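Local coordinates for protein arsenic responsive repressor ArsR (Corynebacterium glutamicum ATCC 13032, PDB 6J0E) that represses transcription as a DNA-binding ArsR-family regulator and relieves that repression in response to As(III), at the interface of chains A and B. Sequence-based numbering; all coordinates share one arbitrary frame. Chains: chain A/B, Arsenic responsive repressor ArsR.

Contacts 2 and 3 are twins under the two-fold, with the chains exchanged and some side chains turned differently: in each, Cys15 and Cys16 of one subunit meet Ala51, Gly54 and Cys55 of the other, and Ile114 meets Val100. The centres of their C-alpha atoms lie about 28 Å apart. Contact 1, about 6 Å from contact 2, shares A:Ala51, B:Cys16 and B:Thr20 with it and extends it towards the short helix 20-24. Contact 4 lies about 8 Å from contact 3 and about 20 Å from contacts 1 and 2. Contacts 3 and 4 share A:Ile114 and B:Val100, so the cysteine site and the C-terminal packing adjoin.

Contact 1: the interface of chains A and B. Residues chain A 49, 51-52; chain B 16, 20, 23-24.
A:Ala51 and A:Ala52, at the end of helix 41-52 of an ArsR-family winged helix-turn-helix subunit, meet B:Thr20 and B:Cys16 of the partner's N-terminal arm. The two branches of B:Thr20 divide the work. Its methyl group, CG2, lies anti to the backbone N and points at A:Ala52, with CG2 3.9 Å from A:Ala52 CA. Its hydroxyl sits beside the backbone N (chi1 -63°) and faces the carbonyl of A:Ala51, but OG1 stays 3.5 Å from A:Ala51 O, and water 1 joins the two instead, 2.8 Å from B:Thr20 OG1. B:Thr20 OG1 also donates a 2.9 Å hydrogen bond to B:Cys16 O, approaching from above the carbonyl plane, and this fixes the rotation of the threonine while tying helix 20-24 to the cysteine loop. The methyl of A:Ala51 points into the arm: CB is 3.8 Å from B:Cys16 CB and 3.9 Å from B:Leu23 CD1. One turn further along, B:Ser24 OG gives its hydrogen to B:Thr20 O at 2.7 Å, tilted from the carbonyl plane, so the serine hydroxyl is engaged within its own helix. A:Gln49 approaches from chain A with its amide NE2 still 4.3 Å from B:Ser24 OG, a loose edge of the patch.

Contact 2: the interface of chains A and B. Residues chain A 51, 54-55, 100; chain B 15-16, 20, 114.
Peptide carbonyls are the flat groups where A:Ala51 and A:Gly54 face the B-chain cysteines; no aromatic ring enters. Water 2 sits by the A:Ala51 carbonyl oxygen, while A:Gly54 O approaches the sulfur of B:Cys15, SG, at 3.9 Å. The core of the contact is a cluster of three sulfurs. A:Cys55 SG points across from the loop after helix 41-52 and lies 3.4 Å from B:Cys15 SG. The modelled separation from B:Cys16 SG is doubtful, being too short to carry weight. The two B-chain sulfurs reach the cluster by different rotations: B:Cys15 holds SG anti to the backbone N (chi1 167°), whereas B:Cys16 turns SG beside its backbone N (chi1 -75°). They end 3.6 Å apart, B:Cys15 SG to B:Cys16 SG, and the three sulfurs converge. On the apolar flank A:Val100 and B:Ile114 cross at about a right angle, CG1 of the valine pressing on CG2 of the isoleucine at 3.4 Å, tighter than usual packing. That isoleucine methyl also borders A:Cys55 SG at 4.1 Å. A:Ala51, A:Gly54 and A:Cys55 belong to the arsenic pocket, and three cysteine sulfurs from two subunits suit the trigonal coordination of As(III), probably all binding the inducer that the repressor senses.

Contact 3: the interface of chains A and B. Residues chain A 15-16, 114; chain B 47, 51, 54-55, 100.
A:Ile114 fills the apolar centre against B:Val100, B:Ala51 and B:Leu47. Its CG2 branch meets both valine methyls, with CG2 3.7 Å from B:Val100 CG2. The other branch carries CD1 towards helix 41-52, where the isoleucine and B:Leu47 cross at about a right angle and CD1 comes to 4.2 Å from B:Leu47 CB. B:Val100 holds CG1 between its backbone N and carbonyl carbon (chi1 76°), a crowded position that turns both methyls to the isoleucine. The methyl of B:Ala51 bridges to the sulfurs: CB is 3.5 Å from A:Cys16 SG. Outward again, the sulfur of B:Cys55 is shared by both cysteines of the other chain, its SG lying 3.3 Å from A:Cys15 SG and equally 3.3 Å from A:Cys16 SG. A:Cys15 extends its sulfur anti to the backbone N (chi1 -174°), while A:Cys16 comes in alongside it. This convergence matches a three-sulfur site for As(III). At the rim the carbonyl oxygen of B:Gly54, O, faces A:Cys15 SG from 4.1 Å. In the fold, an N-terminal cysteine loop and the segment following helix 103-111 of chain A close over the C-terminal end of helix 41-52, its following loop and the end of strand 95-100 in chain B.

Contact 4: the interface of chains A and B. Residues chain A 112-114; chain B 100, 102, 105, 108-109.
A:Leu112 and B:Phe105 make the packed part of the contact, crossing at about a right angle: leucine CD2 lies 4.0 Å from the ring atom CD1. A:Ile114 comes over one face of the same ring, its CD1 set towards the rim and 4.1 Å from B:Phe105 CE1. The other leucine branch reaches along helix 102-111, where A:Leu112 CD1 meets B:Leu108 CB at 3.9 Å. With CG anti to the carbonyl carbon (chi1 -69°), B:Phe105 presents its ring to both A-chain residues at once. The polar side is looser and hydrated. B:Arg109, bent at chi3 (-50°), brings its guanidinium round so that NH1 donates a 3.0 Å hydrogen bond to A:Leu112 O, with the acceptor at the guanidinium edge and nearly in its plane. Water 3 occupies the same edge, 2.9 Å from B:Arg109 NH1, and connects the arginine to A:Ile114 O and B:Pro102 O. The carbonyls of A:Leu112 and A:Ile114 are thus tied to chain B, one directly and one through solvent. A:Gln113 passes across the arginine, its amide plane steeply turned from the guanidinium, with CG 4.1 Å from B:Arg109 CD. Joining the C-terminal segment of one subunit to helix 102-111 of the other, the contact contributes to the dimer interface typical of the family, next to the cysteine site.

Contact 1: the interface of chains A and B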
ATOM      1  N   GLN A  49      -5.881 -10.810  10.309  1.00 12.17           N
ATOM      2  CA  GLN A  49      -6.655 -12.020  10.567  1.00 10.50           C
ATOM      3  C   GLN A  49      -7.643 -12.306   9.473  1.00  9.37           C
ATOM      4  O   GLN A  49      -7.938 -13.435   9.172  1.00 11.56           O
ATOM      5  CB  GLN A  49      -7.378 -11.914  11.962  1.00 10.84           C
ATOM      6  CG  GLN A  49      -6.342 -11.966  13.024  1.00 12.43           C
ATOM      7  CD  GLN A  49      -5.402 -13.148  12.859  1.00 11.77           C
ATOM      8  OE1 GLN A  49      -5.837 -14.274  13.054  1.00 14.92           O
ATOM      9  NE2 GLN A  49      -4.103 -12.898  12.390  1.00 10.73           N
ATOM     10  N   ALA A  51      -6.845 -11.648   6.447  1.00 10.59           N
ATOM     11  CA  ALA A  51      -5.918 -12.198   5.482  1.00 12.60           C
ATOM     12  C   ALA A  51      -5.475 -13.637   5.723  1.00 12.64           C
ATOM     13  O   ALA A  51      -5.414 -14.428   4.750  1.00 13.46           O
ATOM     14  CB  ALA A  51      -4.678 -11.255   5.328  1.00 12.28           C
ATOM     15  N   ALA A  52      -5.144 -13.992   6.965  1.00 13.50           N
ATOM     16  CA  ALA A  52      -4.812 -15.315   7.363  1.00 15.83           C
ATOM     17  C   ALA A  52      -6.013 -16.325   7.156  1.00 16.46           C
ATOM     18  O   ALA A  52      -5.771 -17.435   6.927  1.00 15.32           O
ATOM     19  CB  ALA A  52      -4.285 -15.357   8.774  1.00 16.15           C
TER
ATOM     20  N   CYS B  16      -3.843 -13.902  -0.182  1.00  9.83           N
ATOM     21  CA  CYS B  16      -3.045 -12.969   0.609  1.00 11.09           C
ATOM     22  C   CYS B  16      -1.722 -13.635   0.931  1.00 13.40           C
ATOM     23  O   CYS B  16      -1.187 -13.446   1.966  1.00 12.88           O
ATOM     24  CB  CYS B  16      -3.832 -12.594   1.914  1.00 10.77           C
ATOM     25  SG  CYS B  16      -5.190 -11.432   1.601  1.00  9.38           S
ATOM     26  N   THR B  20       0.152 -11.923   4.301  1.00 10.66           N
ATOM     27  CA  THR B  20      -0.124 -12.631   5.578  1.00 10.98           C
ATOM     28  C   THR B  20       1.004 -12.676   6.548  1.00 12.00           C
ATOM     29  O   THR B  20       0.820 -12.340   7.687  1.00 11.15           O
ATOM     30  CB  THR B  20      -0.669 -13.992   5.411  1.00 12.77           C
ATOM     31  OG1 THR B  20      -1.927 -13.869   4.748  1.00 14.03           O
ATOM     32  CG2 THR B  20      -1.034 -14.579   6.731  1.00 13.01           C
ATOM     33  N   LEU B  23       1.853  -9.128   7.726  1.00  8.04           N
ATOM     34  CA  LEU B  23       0.763  -8.583   8.483  1.00  8.25           C
ATOM     35  C   LEU B  23       0.690  -9.293   9.865  1.00  9.72           C
ATOM     36  O   LEU B  23       0.257  -8.625  10.794  1.00  8.94           O
ATOM     37  CB  LEU B  23      -0.560  -8.859   7.812  1.00 10.17           C
ATOM     38  CG  LEU B  23      -0.893  -7.776   6.711  1.00 10.86           C
ATOM     39  CD1 LEU B  23      -2.099  -8.339   5.964  1.00 10.22           C
ATOM     40  CD2 LEU B  23      -1.117  -6.400   7.304  1.00 11.88           C
ATOM     41  N   SER B  24       0.998 -10.519   9.815  1.00  8.14           N
ATOM     42  CA  SER B  24       0.922 -11.412  11.074  1.00  9.49           C
ATOM     43  C   SER B  24       2.095 -11.256  12.029  1.00 11.19           C
ATOM     44  O   SER B  24       2.003 -11.582  13.211  1.00 12.56           O
ATOM     45  CB  SER B  24       0.746 -12.832  10.753  1.00 11.17           C
ATOM     46  OG  SER B  24      -0.473 -12.953  10.009  1.00  9.92           O
TER
HETATM   47  O   HOH W   1      -3.032 -16.283   3.779  1.00 26.09           O

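Contact 2: the interface of chains A and B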
ATOM      1  N   ALA A  51      -6.845 -11.648   6.447  1.00 10.59           N
ATOM      2  CA  ALA A  51      -5.918 -12.198   5.482  1.00 12.60           C
ATOM      3  C   ALA A  51      -5.475 -13.637   5.723  1.00 12.64           C
ATOM      4  O   ALA A  51      -5.414 -14.428   4.750  1.00 13.46           O
ATOM      5  CB  ALA A  51      -4.678 -11.255   5.328  1.00 12.28           C
ATOM      6  N   GLY A  54      -7.791 -16.424   4.443  1.00 14.83           N
ATOM      7  CA  GLY A  54      -8.024 -16.427   3.071  1.00 14.84           C
ATOM      8  C   GLY A  54      -9.036 -15.388   2.570  1.00 11.68           C
ATOM      9  O   GLY A  54      -9.625 -15.567   1.521  1.00 10.08           O
ATOM     10  N   CYS A  55      -9.324 -14.358   3.390  1.00 11.55           N
ATOM     11  CA  CYS A  55     -10.242 -13.315   3.054  1.00 11.13           C
ATOM     12  C   CYS A  55     -11.649 -13.846   2.923  1.00 10.32           C
ATOM     13  O   CYS A  55     -12.432 -13.303   2.287  1.00 11.33           O
ATOM     14  CB  CYS A  55      -9.826 -12.429   1.888  1.00 11.63           C
ATOM     15  SG  CYS A  55      -8.337 -11.468   2.163  1.00 11.56           S
ATOM     16  N   VAL A 100     -13.536  -8.439   3.142  1.00 13.82           N
ATOM     17  CA  VAL A 100     -12.519  -7.560   2.586  1.00 13.81           C
ATOM     18  C   VAL A 100     -12.921  -7.266   1.188  1.00 11.14           C
ATOM     19  O   VAL A 100     -13.375  -8.195   0.471  1.00  9.62           O
ATOM     20  CB  VAL A 100     -11.132  -8.251   2.499  1.00 18.38           C
ATOM     21  CG1 VAL A 100     -10.195  -7.329   1.874  1.00 21.21           C
ATOM     22  CG2 VAL A 100     -10.696  -8.589   3.861  1.00 19.86           C
TER
ATOM     23  N   CYS B  15      -4.689 -15.739  -2.150  1.00 11.83           N
ATOM     24  CA  CYS B  15      -5.270 -14.491  -2.014  1.00 12.47           C
ATOM     25  C   CYS B  15      -4.390 -13.441  -1.299  1.00  8.44           C
ATOM     26  O   CYS B  15      -4.236 -12.278  -1.826  1.00  5.55           O
ATOM     27  CB  CYS B  15      -6.620 -14.663  -1.321  1.00 10.84           C
ATOM     28  SG  CYS B  15      -7.427 -13.137  -0.675  1.00 10.90           S
ATOM     29  N   CYS B  16      -3.843 -13.902  -0.182  1.00  9.83           N
ATOM     30  CA  CYS B  16      -3.045 -12.969   0.609  1.00 11.09           C
ATOM     31  C   CYS B  16      -1.722 -13.635   0.931  1.00 13.40           C
ATOM     32  O   CYS B  16      -1.187 -13.446   1.966  1.00 12.88           O
ATOM     33  CB  CYS B  16      -3.832 -12.594   1.914  1.00 10.77           C
ATOM     34  SG  CYS B  16      -5.190 -11.432   1.601  1.00  9.38           S
ATOM     35  N   THR B  20       0.152 -11.923   4.301  1.00 10.66           N
ATOM     36  CA  THR B  20      -0.124 -12.631   5.578  1.00 10.98           C
ATOM     37  C   THR B  20       1.004 -12.676   6.548  1.00 12.00           C
ATOM     38  O   THR B  20       0.820 -12.340   7.687  1.00 11.15           O
ATOM     39  CB  THR B  20      -0.669 -13.992   5.411  1.00 12.77           C
ATOM     40  OG1 THR B  20      -1.927 -13.869   4.748  1.00 14.03           O
ATOM     41  CG2 THR B  20      -1.034 -14.579   6.731  1.00 13.01           C
ATOM     42  N   ILE B 114      -3.760  -7.692  -0.802  1.00  6.17           N
ATOM     43  CA  ILE B 114      -4.937  -8.236  -0.165  1.00  7.38           C
ATOM     44  C   ILE B 114      -6.005  -8.574  -1.244  1.00  7.79           C
ATOM     45  O   ILE B 114      -6.741  -7.720  -1.671  1.00  6.60           O
ATOM     46  CB  ILE B 114      -5.563  -7.137   0.787  1.00  7.51           C
ATOM     47  CG1 ILE B 114      -4.497  -6.671   1.786  1.00  8.04           C
ATOM     48  CG2 ILE B 114      -6.799  -7.756   1.513  1.00  7.02           C
ATOM     49  CD1 ILE B 114      -4.102  -7.696   2.720  1.00  7.56           C
TER
HETATM   50  O   HOH W   2      -3.032 -16.283   3.779  1.00 26.09           O

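Contact 3: the interface of chains A and B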
ATOM      1  N   CYS A  15      12.271   3.250 -12.663  1.00 22.60           N
ATOM      2  CA  CYS A  15      11.767   3.866 -11.446  1.00 24.88           C
ATOM      3  C   CYS A  15      10.460   4.704 -11.691  1.00 29.20           C
ATOM      4  O   CYS A  15      10.497   5.576 -12.485  1.00 31.79           O
ATOM      5  CB  CYS A  15      12.908   4.716 -10.858  1.00 24.80           C
ATOM      6  SG  CYS A  15      12.467   5.381  -9.259  1.00 26.52           S
ATOM      7  N   CYS A  16       9.329   4.369 -11.049  1.00 30.16           N
ATOM      8  CA  CYS A  16       8.065   5.187 -11.042  1.00 30.69           C
ATOM      9  C   CYS A  16       7.379   5.341 -12.385  1.00 34.59           C
ATOM     10  O   CYS A  16       7.094   6.397 -12.841  1.00 32.34           O
ATOM     11  CB  CYS A  16       8.250   6.560 -10.350  1.00 24.34           C
ATOM     12  SG  CYS A  16       8.976   6.572  -8.708  1.00 23.44           S
ATOM     13  N   ILE A 114       6.738   3.415  -5.814  1.00 19.57           N
ATOM     14  CA  ILE A 114       7.892   4.272  -5.849  1.00 18.08           C
ATOM     15  C   ILE A 114       9.118   3.386  -5.974  1.00 16.56           C
ATOM     16  O   ILE A 114       9.359   2.584  -5.162  1.00 18.63           O
ATOM     17  CB  ILE A 114       7.871   5.253  -4.626  1.00 19.66           C
ATOM     18  CG1 ILE A 114       6.727   6.281  -4.836  1.00 21.07           C
ATOM     19  CG2 ILE A 114       9.115   6.045  -4.524  1.00 23.39           C
ATOM     20  CD1 ILE A 114       6.356   6.957  -3.541  1.00 23.88           C
TER
ATOM     21  N   LEU B  47       6.242  13.123  -1.451  1.00 11.70           N
ATOM     22  CA  LEU B  47       6.595  11.880  -2.189  1.00 12.46           C
ATOM     23  C   LEU B  47       6.349  11.907  -3.647  1.00 15.78           C
ATOM     24  O   LEU B  47       7.159  11.364  -4.436  1.00 16.15           O
ATOM     25  CB  LEU B  47       5.967  10.618  -1.561  1.00 13.05           C
ATOM     26  CG  LEU B  47       6.491  10.464  -0.231  1.00 13.53           C
ATOM     27  CD1 LEU B  47       5.756   9.286   0.407  1.00 15.05           C
ATOM     28  CD2 LEU B  47       8.011  10.115  -0.238  1.00 14.98           C
ATOM     29  N   ALA B  51       9.027  11.504  -6.681  1.00 19.19           N
ATOM     30  CA  ALA B  51       8.905  10.462  -7.673  1.00 28.92           C
ATOM     31  C   ALA B  51       8.712  11.084  -9.097  1.00 29.18           C
ATOM     32  O   ALA B  51       9.262  10.609 -10.067  1.00 31.41           O
ATOM     33  CB  ALA B  51       7.743   9.535  -7.267  1.00 31.22           C
ATOM     34  N   GLY B  54      11.847  11.408 -11.138  1.00 34.18           N
ATOM     35  CA  GLY B  54      12.688  10.274 -11.406  1.00 32.92           C
ATOM     36  C   GLY B  54      13.365   9.752 -10.140  1.00 23.97           C
ATOM     37  O   GLY B  54      14.252   8.920 -10.257  1.00 26.44           O
ATOM     38  N   CYS B  55      12.976  10.264  -8.944  1.00 20.38           N
ATOM     39  CA  CYS B  55      13.529   9.823  -7.661  1.00 21.62           C
ATOM     40  C   CYS B  55      14.957  10.241  -7.378  1.00 21.43           C
ATOM     41  O   CYS B  55      15.605   9.699  -6.471  1.00 21.43           O
ATOM     42  CB  CYS B  55      13.388   8.287  -7.484  1.00 23.57           C
ATOM     43  SG  CYS B  55      11.682   7.736  -7.120  1.00 23.63           S
ATOM     44  N   VAL B 100      14.235   9.552  -1.957  1.00 15.39           N
ATOM     45  CA  VAL B 100      13.383   8.442  -1.616  1.00 16.33           C
ATOM     46  C   VAL B 100      14.163   7.112  -1.586  1.00 15.29           C
ATOM     47  O   VAL B 100      15.080   6.807  -2.361  1.00 14.16           O
ATOM     48  CB  VAL B 100      12.168   8.393  -2.502  1.00 22.18           C
ATOM     49  CG1 VAL B 100      12.502   7.876  -3.823  1.00 27.32           C
ATOM     50  CG2 VAL B 100      11.126   7.516  -1.799  1.00 23.54           C
TER

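Contact 4: the interface of chains A and B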
ATOM      1  N   LEU A 112       1.899   3.752  -3.847  1.00 11.60           N
ATOM      2  CA  LEU A 112       3.183   3.487  -3.235  1.00 11.49           C
ATOM      3  C   LEU A 112       4.131   2.838  -4.269  1.00 13.54           C
ATOM      4  O   LEU A 112       5.118   2.266  -3.837  1.00 11.09           O
ATOM      5  CB  LEU A 112       2.997   2.504  -2.078  1.00 12.35           C
ATOM      6  CG  LEU A 112       2.151   3.225  -0.970  1.00 11.74           C
ATOM      7  CD1 LEU A 112       2.263   2.370   0.226  1.00 14.94           C
ATOM      8  CD2 LEU A 112       2.670   4.615  -0.669  1.00 12.53           C
ATOM      9  N   GLN A 113       3.875   2.975  -5.546  1.00 13.05           N
ATOM     10  CA  GLN A 113       4.744   2.292  -6.603  1.00 16.18           C
ATOM     11  C   GLN A 113       5.987   3.170  -6.828  1.00 15.08           C
ATOM     12  O   GLN A 113       6.188   3.673  -7.930  1.00 21.01           O
ATOM     13  CB  GLN A 113       4.004   1.972  -7.948  1.00 19.15           C
ATOM     14  CG  GLN A 113       3.026   0.773  -7.902  1.00 18.31           C
ATOM     15  CD  GLN A 113       2.080   0.588  -9.130  1.00 21.66           C
ATOM     16  OE1 GLN A 113       2.003   1.434 -10.009  1.00 20.95           O
ATOM     17  NE2 GLN A 113       1.360  -0.509  -9.161  1.00 21.12           N
ATOM     18  N   ILE A 114       6.738   3.415  -5.814  1.00 19.57           N
ATOM     19  CA  ILE A 114       7.892   4.272  -5.849  1.00 18.08           C
ATOM     20  C   ILE A 114       9.118   3.386  -5.974  1.00 16.56           C
ATOM     21  O   ILE A 114       9.359   2.584  -5.162  1.00 18.63           O
ATOM     22  CB  ILE A 114       7.871   5.253  -4.626  1.00 19.66           C
ATOM     23  CG1 ILE A 114       6.727   6.281  -4.836  1.00 21.07           C
ATOM     24  CG2 ILE A 114       9.115   6.045  -4.524  1.00 23.39           C
ATOM     25  CD1 ILE A 114       6.356   6.957  -3.541  1.00 23.88           C
TER
ATOM     26  N   VAL B 100      14.235   9.552  -1.957  1.00 15.39           N
ATOM     27  CA  VAL B 100      13.383   8.442  -1.616  1.00 16.33           C
ATOM     28  C   VAL B 100      14.163   7.112  -1.586  1.00 15.29           C
ATOM     29  O   VAL B 100      15.080   6.807  -2.361  1.00 14.16           O
ATOM     30  CB  VAL B 100      12.168   8.393  -2.502  1.00 22.18           C
ATOM     31  CG1 VAL B 100      12.502   7.876  -3.823  1.00 27.32           C
ATOM     32  CG2 VAL B 100      11.126   7.516  -1.799  1.00 23.54           C
ATOM     33  N   PRO B 102      13.363   3.157  -1.936  1.00 12.24           N
ATOM     34  CA  PRO B 102      12.405   2.191  -2.473  1.00 14.82           C
ATOM     35  C   PRO B 102      12.037   1.033  -1.579  1.00 15.59           C
ATOM     36  O   PRO B 102      10.940   0.471  -1.732  1.00 14.59           O
ATOM     37  CB  PRO B 102      13.037   1.682  -3.728  1.00 17.37           C
ATOM     38  CG  PRO B 102      14.346   2.296  -3.852  1.00 22.58           C
ATOM     39  CD  PRO B 102      14.623   3.216  -2.739  1.00 17.26           C
ATOM     40  N   PHE B 105       8.838   1.044   0.597  1.00 11.25           N
ATOM     41  CA  PHE B 105       7.643   1.121  -0.201  1.00 11.83           C
ATOM     42  C   PHE B 105       7.340  -0.242  -0.697  1.00 11.37           C
ATOM     43  O   PHE B 105       6.219  -0.624  -0.789  1.00 10.20           O
ATOM     44  CB  PHE B 105       7.771   2.188  -1.332  1.00 12.90           C
ATOM     45  CG  PHE B 105       7.803   3.571  -0.798  1.00 14.09           C
ATOM     46  CD1 PHE B 105       6.602   4.232  -0.354  1.00 16.59           C
ATOM     47  CD2 PHE B 105       9.017   4.272  -0.630  1.00 14.41           C
ATOM     48  CE1 PHE B 105       6.640   5.484   0.222  1.00 14.49           C
ATOM     49  CE2 PHE B 105       9.007   5.526  -0.098  1.00 13.55           C
ATOM     50  CZ  PHE B 105       7.859   6.154   0.353  1.00 15.58           C
ATOM     51  N   LEU B 108       5.691  -2.179   2.035  1.00  9.12           N
ATOM     52  CA  LEU B 108       4.276  -1.705   2.215  1.00 10.87           C
ATOM     53  C   LEU B 108       3.384  -2.273   1.099  1.00  9.08           C
ATOM     54  O   LEU B 108       2.242  -2.629   1.362  1.00  8.12           O
ATOM     55  CB  LEU B 108       4.150  -0.167   2.443  1.00 12.42           C
ATOM     56  CG  LEU B 108       4.813   0.417   3.639  1.00 15.65           C
ATOM     57  CD1 LEU B 108       4.511   1.882   3.682  1.00 17.82           C
ATOM     58  CD2 LEU B 108       4.365  -0.265   4.944  1.00 15.15           C
ATOM     59  N   ARG B 109       3.861  -2.270  -0.162  1.00  8.93           N
ATOM     60  CA  ARG B 109       3.132  -2.962  -1.243  1.00  9.01           C
ATOM     61  C   ARG B 109       2.782  -4.381  -0.993  1.00  9.27           C
ATOM     62  O   ARG B 109       1.674  -4.784  -1.330  1.00 10.00           O
ATOM     63  CB  ARG B 109       3.800  -2.832  -2.578  1.00 12.59           C
ATOM     64  CG  ARG B 109       3.769  -1.428  -3.091  1.00 13.10           C
ATOM     65  CD  ARG B 109       4.227  -1.354  -4.608  1.00 14.95           C
ATOM     66  NE  ARG B 109       5.455  -2.015  -4.921  1.00 14.60           N
ATOM     67  CZ  ARG B 109       6.667  -1.431  -4.819  1.00 16.70           C
ATOM     68  NH1 ARG B 109       6.775  -0.144  -4.343  1.00 13.52           N
ATOM     69  NH2 ARG B 109       7.689  -2.132  -5.091  1.00 15.84           N
TER
HETATM   70  O   HOH W   3       9.587   0.367  -4.106  1.00 26.47           O